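Local atomic coordinates of putative aldehyde dehydrogenase (Burkholderia cenocepacia, PDB entry 4YWE), a protein that probably oxidises aldehydes to carboxylic acids with NAD or NADP as electron acceptor. Residues 409-414 with 435-440. Numbering follows the deposited sequence.
Sequences LANGTP and RLRAGQ
N411 reaches across to the backbone of R435 and R437 with both ends of its side-chain amide. N411 OD1 accepts a hydrogen bond from R437 N at 3.0 Å. The N-H points nearly straight at the oxygen (166°) but arrives from above the carbonyl plane, 39° out of it. At the other end, N411 ND2 gives a weak bond to R435 O, 3.3 Å away. One asparagine thus serves an N-H and a C=O two residues apart in the segment that follows helix 426-435, and the two bonds together fix which way round the amide lies. The CA-CB bond of N411 points toward 435-440, and with CG anti to the carbonyl carbon the amide lies beside R435 O and R437 N.

The aliphatic part of R437 crosses the N411 side chain at about a right angle, its CG 3.8 Å from N411 ND2; the chain then runs on extended, bringing its guanidinium plane to within 8° of parallel with the amide. One residue back, A410 CB meets L436 CD2 at 3.7 Å, a small apolar contact on the buried side. R435 turns its guanidinium elsewhere, to a salt bridge with D404 of helix 403-410, while L436 O accepts from K480 of the second subunit. The carbonyls of L409 and A410, at the end of their helix, are taken up by R295 of strand 293-299.

The contact therefore ties the C-terminal end of helix 403-410 to the loop between helix 426-435 and strand 440-443, outermost within this chain, beyond which the sheet runs on into the second subunit; L436 lies on A419 and I421 of strand 418-422.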
loop_
_atom_site.group_PDB
_atom_site.type_symbol
_atom_site.label_atom_id
_atom_site.label_comp_id
_atom_site.label_asym_id
_atom_site.label_seq_id
_atom_site.Cartn_x
_atom_site.Cartn_y
_atom_site.Cartn_z
ATOM N N LEU A 409 29.387 19.116 -4.367
ATOM C CA LEU A 409 30.390 18.153 -4.807
ATOM C C LEU A 409 29.762 16.789 -5.090
ATOM O O LEU A 409 30.060 16.160 -6.106
ATOM C CB LEU A 409 31.498 18.013 -3.760
ATOM C CG LEU A 409 32.428 19.214 -3.576
ATOM C CD1 LEU A 409 33.404 18.970 -2.435
ATOM C CD2 LEU A 409 33.167 19.513 -4.867
ATOM N N ALA A 410 28.890 16.343 -4.190
ATOM C CA ALA A 410 28.260 15.031 -4.305
ATOM C C ALA A 410 27.384 14.916 -5.551
ATOM O O ALA A 410 27.432 13.911 -6.259
ATOM C CB ALA A 410 27.441 14.731 -3.062
ATOM N N ASN A 411 26.585 15.945 -5.818
ATOM C CA ASN A 411 25.703 15.944 -6.980
ATOM C C ASN A 411 26.394 16.510 -8.218
ATOM O O ASN A 411 25.761 16.701 -9.256
ATOM C CB ASN A 411 24.430 16.746 -6.690
ATOM C CG ASN A 411 23.650 16.202 -5.511
ATOM O OD1 ASN A 411 23.804 15.041 -5.132
ATOM N ND2 ASN A 411 22.798 17.039 -4.929
ATOM N N GLY A 412 27.694 16.767 -8.105
ATOM C CA GLY A 412 28.436 17.447 -9.153
ATOM C C GLY A 412 28.862 16.615 -10.348
ATOM O O GLY A 412 29.419 17.147 -11.307
ATOM N N THR A 413 28.612 15.310 -10.296
ATOM C CA THR A 413 28.962 14.426 -11.403
ATOM C C THR A 413 27.694 14.043 -12.167
ATOM O O THR A 413 26.589 14.267 -11.675
ATOM C CB THR A 413 29.695 13.153 -10.905
ATOM O OG1 THR A 413 28.744 12.201 -10.410
ATOM C CG2 THR A 413 30.695 13.503 -9.814
ATOM N N PRO A 414 27.840 13.485 -13.383
ATOM C CA PRO A 414 26.640 13.041 -14.106
ATOM C C PRO A 414 25.933 11.868 -13.431
ATOM O O PRO A 414 24.765 11.606 -13.714
ATOM C CB PRO A 414 27.189 12.617 -15.474
ATOM C CG PRO A 414 28.483 13.343 -15.614
ATOM C CD PRO A 414 29.045 13.419 -14.231
ATOM N N ARG A 435 18.686 16.042 0.247
ATOM C CA ARG A 435 19.327 16.872 -0.772
ATOM C C ARG A 435 20.107 16.053 -1.796
ATOM O O ARG A 435 20.166 16.412 -2.971
ATOM C CB ARG A 435 20.266 17.891 -0.118
ATOM C CG ARG A 435 19.566 18.952 0.718
ATOM C CD ARG A 435 20.555 19.999 1.209
ATOM N NE ARG A 435 21.134 20.769 0.110
ATOM C CZ ARG A 435 22.077 21.695 0.258
ATOM N NH1 ARG A 435 22.556 21.970 1.463
ATOM N NH2 ARG A 435 22.544 22.346 -0.798
ATOM N N LEU A 436 20.711 14.958 -1.347
ATOM C CA LEU A 436 21.555 14.144 -2.216
ATOM C C LEU A 436 20.750 13.485 -3.332
ATOM O O LEU A 436 19.621 13.043 -3.122
ATOM C CB LEU A 436 22.290 13.078 -1.401
ATOM C CG LEU A 436 23.309 13.589 -0.379
ATOM C CD1 LEU A 436 23.953 12.430 0.365
ATOM C CD2 LEU A 436 24.367 14.446 -1.053
ATOM N N ARG A 437 21.340 13.433 -4.522
ATOM C CA ARG A 437 20.712 12.769 -5.658
ATOM C C ARG A 437 21.232 11.344 -5.788
ATOM O O ARG A 437 22.318 11.116 -6.322
ATOM C CB ARG A 437 20.966 13.547 -6.951
ATOM C CG ARG A 437 20.357 14.937 -6.971
ATOM C CD ARG A 437 20.752 15.684 -8.233
ATOM N NE ARG A 437 20.226 17.044 -8.256
ATOM C CZ ARG A 437 20.483 17.925 -9.217
ATOM N NH1 ARG A 437 21.261 17.588 -10.236
ATOM N NH2 ARG A 437 19.961 19.144 -9.160
ATOM N N ALA A 438 20.453 10.389 -5.291
ATOM C CA ALA A 438 20.842 8.985 -5.320
ATOM C C ALA A 438 19.637 8.089 -5.080
ATOM O O ALA A 438 18.668 8.498 -4.442
ATOM C CB ALA A 438 21.923 8.707 -4.280
ATOM N N GLY A 439 19.700 6.866 -5.595
ATOM C CA GLY A 439 18.669 5.883 -5.326
ATOM C C GLY A 439 18.727 5.406 -3.889
ATOM O O GLY A 439 17.703 5.071 -3.292
ATOM N N GLN A 440 19.936 5.377 -3.334
ATOM C CA GLN A 440 20.142 4.951 -1.954
ATOM C C GLN A 440 21.028 5.924 -1.185
ATOM O O GLN A 440 22.023 6.424 -1.711
ATOM C CB GLN A 440 20.763 3.553 -1.906
ATOM C CG GLN A 440 19.838 2.436 -2.350
ATOM C CD GLN A 440 20.510 1.080 -2.310
ATOM O OE1 GLN A 440 21.736 0.982 -2.296
ATOM N NE2 GLN A 440 19.709 0.022 -2.288
#